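Local coordinates for protein shikimate dehydrogenase (NADP(+)) (Listeria monocytogenes, PDB 3TNL) that probably catalyses the reversible NADPH-linked reduction of 3-dehydroshikimate to shikimate, a step of the chorismate pathway leading to the aromatic amino acids, at residues R221-I224 / A225-V228; K268-L271 / L272-E276; A294-F297 / E298-H302. All coordinates share one frame; numbering follows the deposited sequence.

Interaction 1 (R221-I224 / A225-V228)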
loop_
_atom_site.group_PDB
_atom_site.type_symbol
_atom_site.label_atom_id
_atom_site.label_comp_id
_atom_site.label_asym_id
_atom_site.label_seq_id
_atom_site.Cartn_x
_atom_site.Cartn_y
_atom_site.Cartn_z
ATOM N N ARG B 221 -3.666 23.645 -43.026
ATOM C CA ARG B 221 -4.645 24.716 -43.212
ATOM C C ARG B 221 -6.006 24.110 -43.586
ATOM O O ARG B 221 -7.026 24.468 -43.019
ATOM C CB ARG B 221 -4.177 25.666 -44.313
ATOM C CG ARG B 221 -5.045 26.894 -44.483
ATOM C CD ARG B 221 -4.526 27.822 -45.572
ATOM N NE ARG B 221 -3.284 28.433 -45.124
ATOM C CZ ARG B 221 -3.250 29.430 -44.240
ATOM N NH1 ARG B 221 -2.087 29.939 -43.836
ATOM N NH2 ARG B 221 -4.370 29.906 -43.746
ATOM N N LYS B 222 -5.990 23.174 -44.540
ATOM C CA LYS B 222 -7.232 22.536 -44.988
ATOM C C LYS B 222 -7.882 21.803 -43.836
ATOM O O LYS B 222 -9.083 21.993 -43.557
ATOM C CB LYS B 222 -7.012 21.573 -46.141
ATOM C CG LYS B 222 -8.303 20.856 -46.577
ATOM C CD LYS B 222 -8.012 19.783 -47.640
ATOM C CE LYS B 222 -9.284 19.150 -48.178
ATOM N NZ LYS B 222 -10.024 18.185 -47.278
ATOM N N GLU B 223 -7.095 20.957 -43.169
ATOM C CA GLU B 223 -7.666 20.153 -42.098
ATOM C C GLU B 223 -8.299 21.007 -40.987
ATOM O O GLU B 223 -9.462 20.759 -40.570
ATOM C CB GLU B 223 -6.656 19.127 -41.560
ATOM C CG GLU B 223 -6.095 18.179 -42.617
ATOM C CD GLU B 223 -7.161 17.550 -43.447
ATOM O OE1 GLU B 223 -8.106 17.010 -42.864
ATOM O OE2 GLU B 223 -7.064 17.602 -44.700
ATOM N N ILE B 224 -7.564 22.001 -40.506
ATOM C CA ILE B 224 -8.113 22.867 -39.458
ATOM C C ILE B 224 -9.391 23.595 -39.911
ATOM O O ILE B 224 -10.356 23.699 -39.154
ATOM C CB ILE B 224 -7.084 23.855 -38.942
ATOM C CG1 ILE B 224 -5.932 23.151 -38.245
ATOM C CG2 ILE B 224 -7.727 24.807 -37.946
ATOM C CD1 ILE B 224 -4.767 24.072 -37.855
ATOM N N ALA B 225 -9.389 24.099 -41.137
ATOM C CA ALA B 225 -10.522 24.799 -41.675
ATOM C C ALA B 225 -11.804 23.975 -41.652
ATOM O O ALA B 225 -12.897 24.539 -41.521
ATOM C CB ALA B 225 -10.213 25.248 -43.125
ATOM N N GLU B 226 -11.638 22.663 -41.806
ATOM C CA GLU B 226 -12.751 21.711 -41.842
ATOM C C GLU B 226 -13.109 21.062 -40.506
ATOM O O GLU B 226 -14.067 20.296 -40.432
ATOM C CB GLU B 226 -12.397 20.613 -42.864
ATOM C CG GLU B 226 -12.233 21.174 -44.262
ATOM C CD GLU B 226 -11.729 20.181 -45.294
ATOM O OE1 GLU B 226 -11.297 19.061 -44.947
ATOM O OE2 GLU B 226 -11.755 20.576 -46.488
ATOM N N SER B 227 -12.351 21.389 -39.450
ATOM C CA SER B 227 -12.503 20.777 -38.143
ATOM C C SER B 227 -13.266 21.583 -37.146
ATOM O O SER B 227 -13.193 22.810 -37.131
ATOM C CB SER B 227 -11.134 20.532 -37.542
ATOM O OG SER B 227 -10.384 19.680 -38.356
ATOM N N VAL B 228 -13.991 20.866 -36.297
ATOM C CA VAL B 228 -14.684 21.508 -35.175
ATOM C C VAL B 228 -13.653 21.848 -34.048
ATOM O O VAL B 228 -13.834 22.832 -33.299
ATOM C CB VAL B 228 -15.824 20.584 -34.625
ATOM C CG1 VAL B 228 -15.303 19.322 -33.978
ATOM C CG2 VAL B 228 -16.666 21.382 -33.666
#

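Interaction 2 (K268-L271 / L272-E276)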
loop_
_atom_site.group_PDB
_atom_site.type_symbol
_atom_site.label_atom_id
_atom_site.label_comp_id
_atom_site.label_asym_id
_atom_site.label_seq_id
_atom_site.Cartn_x
_atom_site.Cartn_y
_atom_site.Cartn_z
ATOM N N LYS B 268 -2.024 28.182 -19.892
ATOM C CA LYS B 268 -2.294 28.713 -21.227
ATOM C C LYS B 268 -1.014 28.641 -22.047
ATOM O O LYS B 268 -0.114 29.455 -21.857
ATOM C CB LYS B 268 -2.821 30.144 -21.125
ATOM C CG LYS B 268 -3.403 30.697 -22.417
ATOM C CD LYS B 268 -3.788 32.174 -22.310
ATOM C CE LYS B 268 -4.713 32.450 -21.174
ATOM N NZ LYS B 268 -5.309 33.850 -21.252
ATOM N N THR B 269 -0.892 27.592 -22.848
ATOM C CA THR B 269 0.238 27.435 -23.744
ATOM C C THR B 269 0.230 28.535 -24.799
ATOM O O THR B 269 -0.751 29.274 -24.930
ATOM C CB THR B 269 0.222 26.141 -24.491
ATOM O OG1 THR B 269 -1.054 26.041 -25.162
ATOM C CG2 THR B 269 0.438 24.942 -23.543
ATOM N N ARG B 270 1.349 28.689 -25.512
ATOM C CA ARG B 270 1.394 29.687 -26.581
ATOM C C ARG B 270 0.301 29.419 -27.600
ATOM O O ARG B 270 -0.333 30.374 -28.084
ATOM C CB ARG B 270 2.786 29.784 -27.217
ATOM C CG ARG B 270 2.935 30.815 -28.318
ATOM C CD ARG B 270 2.612 32.223 -27.859
ATOM N NE ARG B 270 2.684 33.119 -29.003
ATOM C CZ ARG B 270 1.944 34.205 -29.177
ATOM N NH1 ARG B 270 2.073 34.887 -30.318
ATOM N NH2 ARG B 270 1.005 34.572 -28.296
ATOM N N LEU B 271 0.065 28.161 -27.952
ATOM C CA LEU B 271 -1.058 27.827 -28.852
ATOM C C LEU B 271 -2.373 28.420 -28.316
ATOM O O LEU B 271 -3.116 28.993 -29.104
ATOM C CB LEU B 271 -1.182 26.319 -29.000
ATOM C CG LEU B 271 -2.399 25.803 -29.771
ATOM C CD1 LEU B 271 -2.356 26.297 -31.207
ATOM C CD2 LEU B 271 -2.438 24.276 -29.711
ATOM N N LEU B 272 -2.712 28.169 -27.050
ATOM C CA LEU B 272 -3.978 28.726 -26.499
ATOM C C LEU B 272 -3.999 30.238 -26.518
ATOM O O LEU B 272 -5.046 30.817 -26.773
ATOM C CB LEU B 272 -4.315 28.121 -25.136
ATOM C CG LEU B 272 -4.477 26.584 -25.141
ATOM C CD1 LEU B 272 -4.934 26.111 -23.729
ATOM C CD2 LEU B 272 -5.496 26.125 -26.178
ATOM N N GLU B 273 -2.861 30.888 -26.281
ATOM C CA GLU B 273 -2.823 32.343 -26.370
ATOM C C GLU B 273 -3.191 32.787 -27.799
ATOM O O GLU B 273 -3.978 33.710 -27.977
ATOM C CB GLU B 273 -1.425 32.900 -26.035
ATOM C CG GLU B 273 -0.914 32.752 -24.651
ATOM C CD GLU B 273 0.442 33.431 -24.450
ATOM O OE1 GLU B 273 0.944 34.066 -25.422
ATOM O OE2 GLU B 273 0.963 33.400 -23.292
ATOM N N ILE B 274 -2.583 32.194 -28.809
ATOM C CA ILE B 274 -2.847 32.551 -30.188
ATOM C C ILE B 274 -4.307 32.296 -30.500
ATOM O O ILE B 274 -4.972 33.115 -31.141
ATOM C CB ILE B 274 -1.931 31.788 -31.169
ATOM C CG1 ILE B 274 -0.476 32.182 -30.934
ATOM C CG2 ILE B 274 -2.342 32.132 -32.593
ATOM C CD1 ILE B 274 0.545 31.213 -31.603
ATOM N N ALA B 275 -4.839 31.164 -30.028
ATOM C CA ALA B 275 -6.249 30.861 -30.240
ATOM C C ALA B 275 -7.138 31.924 -29.642
ATOM O O ALA B 275 -8.086 32.382 -30.277
ATOM C CB ALA B 275 -6.584 29.498 -29.664
ATOM N N GLU B 276 -6.841 32.335 -28.420
ATOM C CA GLU B 276 -7.627 33.405 -27.803
ATOM C C GLU B 276 -7.548 34.691 -28.658
ATOM O O GLU B 276 -8.550 35.413 -28.850
ATOM C CB GLU B 276 -7.178 33.663 -26.372
ATOM C CG GLU B 276 -7.427 32.543 -25.411
ATOM C CD GLU B 276 -7.164 32.958 -23.957
ATOM O OE1 GLU B 276 -6.810 34.125 -23.703
ATOM O OE2 GLU B 276 -7.301 32.109 -23.066
HETATM O O HOH W 1 0.140 32.226 -21.180
#

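Interaction 3 (A294-F297 / E298-H302)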
loop_
_atom_site.group_PDB
_atom_site.type_symbol
_atom_site.label_atom_id
_atom_site.label_comp_id
_atom_site.label_asym_id
_atom_site.label_seq_id
_atom_site.Cartn_x
_atom_site.Cartn_y
_atom_site.Cartn_z
ATOM N N ALA B 294 -11.668 10.646 -12.362
ATOM C CA ALA B 294 -13.062 10.327 -11.994
ATOM C C ALA B 294 -13.475 8.965 -12.545
ATOM O O ALA B 294 -14.175 8.171 -11.868
ATOM C CB ALA B 294 -14.024 11.416 -12.482
ATOM N N LYS B 295 -13.035 8.667 -13.757
ATOM C CA LYS B 295 -13.408 7.414 -14.371
ATOM C C LYS B 295 -12.770 6.244 -13.598
ATOM O O LYS B 295 -13.440 5.263 -13.260
ATOM C CB LYS B 295 -12.983 7.380 -15.840
ATOM C CG LYS B 295 -13.470 6.167 -16.611
ATOM C CD LYS B 295 -14.944 6.277 -16.995
ATOM C CE LYS B 295 -15.379 5.000 -17.701
ATOM N NZ LYS B 295 -16.850 5.055 -18.063
ATOM N N ALA B 296 -11.464 6.331 -13.330
ATOM C CA ALA B 296 -10.792 5.299 -12.549
ATOM C C ALA B 296 -11.391 5.159 -11.140
ATOM O O ALA B 296 -11.600 4.053 -10.640
ATOM C CB ALA B 296 -9.311 5.600 -12.449
ATOM N N PHE B 297 -11.712 6.293 -10.511
ATOM C CA PHE B 297 -12.289 6.310 -9.162
ATOM C C PHE B 297 -13.587 5.491 -9.096
ATOM O O PHE B 297 -13.792 4.703 -8.145
ATOM C CB PHE B 297 -12.549 7.756 -8.774
ATOM C CG PHE B 297 -12.963 7.939 -7.347
ATOM C CD1 PHE B 297 -12.021 8.162 -6.370
ATOM C CD2 PHE B 297 -14.305 7.914 -6.991
ATOM C CE1 PHE B 297 -12.420 8.363 -5.042
ATOM C CE2 PHE B 297 -14.705 8.097 -5.670
ATOM C CZ PHE B 297 -13.744 8.313 -4.701
ATOM N N GLU B 298 -14.431 5.633 -10.117
ATOM C CA GLU B 298 -15.704 4.853 -10.164
ATOM C C GLU B 298 -15.460 3.382 -10.425
ATOM O O GLU B 298 -16.137 2.514 -9.830
ATOM C CB GLU B 298 -16.729 5.401 -11.181
ATOM C CG GLU B 298 -18.051 4.535 -11.188
ATOM C CD GLU B 298 -19.152 4.964 -12.181
ATOM O OE1 GLU B 298 -19.007 5.985 -12.875
ATOM O OE2 GLU B 298 -20.171 4.226 -12.253
ATOM N N ILE B 299 -14.521 3.083 -11.318
ATOM C CA ILE B 299 -14.152 1.698 -11.615
ATOM C C ILE B 299 -13.745 0.997 -10.291
ATOM O O ILE B 299 -14.115 -0.145 -10.048
ATOM C CB ILE B 299 -13.035 1.636 -12.690
ATOM C CG1 ILE B 299 -13.609 1.884 -14.096
ATOM C CG2 ILE B 299 -12.359 0.301 -12.684
ATOM C CD1 ILE B 299 -12.580 2.182 -15.164
ATOM N N TRP B 300 -12.999 1.685 -9.434
ATOM C CA TRP B 300 -12.556 1.043 -8.204
ATOM C C TRP B 300 -13.591 0.999 -7.100
ATOM O O TRP B 300 -13.768 -0.038 -6.453
ATOM C CB TRP B 300 -11.312 1.721 -7.625
ATOM C CG TRP B 300 -10.099 1.721 -8.565
ATOM C CD1 TRP B 300 -9.654 0.707 -9.345
ATOM C CD2 TRP B 300 -9.197 2.809 -8.779
ATOM N NE1 TRP B 300 -8.553 1.103 -10.030
ATOM C CE2 TRP B 300 -8.259 2.398 -9.722
ATOM C CE3 TRP B 300 -9.137 4.114 -8.279
ATOM C CZ2 TRP B 300 -7.231 3.230 -10.165
ATOM C CZ3 TRP B 300 -8.121 4.953 -8.732
ATOM C CH2 TRP B 300 -7.188 4.501 -9.639
ATOM N N THR B 301 -14.228 2.144 -6.868
ATOM C CA THR B 301 -15.136 2.340 -5.710
ATOM C C THR B 301 -16.612 2.215 -5.955
ATOM O O THR B 301 -17.382 2.056 -5.001
ATOM C CB THR B 301 -14.913 3.734 -5.074
ATOM O OG1 THR B 301 -15.481 4.750 -5.921
ATOM C CG2 THR B 301 -13.408 4.021 -4.792
ATOM N N HIS B 302 -17.028 2.353 -7.206
ATOM C CA HIS B 302 -18.426 2.335 -7.579
ATOM C C HIS B 302 -19.188 3.438 -6.883
ATOM O O HIS B 302 -20.386 3.312 -6.577
ATOM C CB HIS B 302 -19.037 0.929 -7.490
ATOM C CG HIS B 302 -18.497 0.035 -8.545
ATOM N ND1 HIS B 302 -18.934 0.100 -9.849
ATOM C CD2 HIS B 302 -17.471 -0.842 -8.535
ATOM C CE1 HIS B 302 -18.220 -0.733 -10.586
ATOM N NE2 HIS B 302 -17.339 -1.325 -9.813
#

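Interaction 1 (R221-I224 / A225-V228)
In the last turn of helix 217-226, which leads into strand 229-232 of the parallel Rossmann sheet, Lys222 and Glu226 are joined by an i to i+4 salt bridge on the outer side of the helix, while Ser227, just beyond, folds its hydroxyl back onto the last turn. Lys222 NZ sits 2.8 Å from Glu226 OE1, meeting the syn lone pair of that oxygen, and makes a weak bond of 3.1 Å to Glu226 OE2, so the ammonium group spans the mouth of the carboxylate. The lysine chain runs straight from a CG anti to the backbone N (chi1 178°) and bends only at its last torsion (chi4 -73°), which turns NZ in toward the glutamate. The aliphatic part follows: Lys222 CG lies 3.5 Å from Glu226 OE2. Glu223 OE1 comes within 4.3 Å of Glu226 OE1, and Lys156 forms salt bridges to both of these oxygens; a long ion pair of 4.0 Å between Lys222 NZ and Glu223 OE2 completes the network. Glu223 is buried and also receives bonds from Ser182 and Gln219.

Next to this pair, Ser227 OG donates to Glu223 O over 2.6 Å, approaching from above the carbonyl plane, 45° out of it. The same hydroxyl is hydrogen-bonded to Thr158 of strand 156-160. Ser227 N donates to Ile224 O, 3.1 Å away, and Arg254 also binds that carbonyl oxygen. The serine thus ties the final turn to the neighbouring strand. Two lysines facing two clustered carboxylates would probably offset the repulsion between Glu223 and Glu226 and favour both remaining ionised, even with Glu223 buried.

Interaction 2 (K268-L271 / L272-E276)
Lys268 and Glu276, two turns apart, reach toward each other from opposite directions across the start of helix 270-277, the helix of the beta-alpha-beta unit between strands 258-261 and 281-283. Lys268 NZ donates to Glu276 OE1 over 2.9 Å, on the syn side but 26° out of the carboxylate plane, and weakly to Glu276 OE2. A bend at chi3 (-55°) carries the lysine chain over the first turn, where its CD packs 3.8 Å from Glu273 CG. Glu273 turns its carboxylate the other way: Glu273 OE1 takes a bond of 2.9 Å from Arg270 NH2 on its anti lone pair, with the guanidinium and carboxylate planes steeply inclined. Glu277 gives the arginine a second acidic partner. One face of the guanidinium lies over Ile274, whose CG1 is 3.6 Å from Arg270 CZ.

Beneath these surface pairs is the N-cap. Thr269 OG1 accepts from Leu272 N over 3.3 Å, nearly straight at 170°, and is itself hydrogen-bonded to Asp261 at the end of strand 258-261, which fixes the helix start to the sheet. The threonine side chain is about 6 Å from that of NADP(+)-binding Met238, beside the cofactor site. Leu271, Leu272 and Ala275 pack inward on that sheet. A water fastens the outer side of the cap, donating to Lys268 O and, at 2.6 Å, to Glu273 OE2.

Interaction 3 (A294-F297 / E298-H302)
Phe297 O takes two bonds from Thr301, the last residue of helix 286-301: Thr301 OG1 donates over 2.8 Å and Thr301 N over 2.9 Å. This is the C-terminal turn of a helix packed on the mixed sheet and helix 52-63 of the substrate-binding domain, and His302, with positive phi, ends it. The two donors reach the oxygen from opposite faces of its carbonyl plane, and the hydroxyl stands 43° out of it. With chi1 at 74°, OG1 is placed between the backbone N and the carbonyl carbon, where it can fold back on the preceding turn. Lys303 N binds the same hydroxyl, linking the helix end to the chain that follows. Trp300 N donates to Ala296 O in the ordinary helical pattern, while the indole NH bonds to Val124 O of strand 123-127.

Packing follows the same i to i+4 spacing. The methyl of Thr301, CG2, rests over the face of the Phe297 ring, a CH-pi contact 4.3 Å from the centroid and 9° off the normal. Phe297 also meets Phe60 of helix 52-63, and its ring lies among Ala59, Leu63 and Met305. On the next face of the helix the indole of Trp300 folds back over the backbone, meets His56 edge-to-face and touches Asn95. Ala296 and Trp300 thus join the helix to the mixed sheet, Ala296 lying about 6 Å, side chain to side chain, from Asn122, inferred to bind shikimate. Ala296 CB sits over the six-membered ring of Trp300, 3.9 Å from its centroid, and Ala296 O lies over the same indole, 3.3 Å from Trp300 CD2.

The three contacts follow one another along the chain without nesting or crossing, and each closes a local loop of one or two helical turns. Interaction 1 comes first, where helix 217-226 gives way to strand 229-232; interaction 2 follows at the start of helix 270-277, between strands 258-261 and 281-283. Both serve the parallel, nucleotide-binding sheet, with centres about 17 Å apart and nearest atoms about 7 Å apart, without touching. Interaction 3, at the end of helix 286-301, lies on the opposite side of the chain's centre, about 36 Å from interaction 1 and about 32 Å from interaction 2 between centres, where this helix packs on the mixed sheet and helix 52-63.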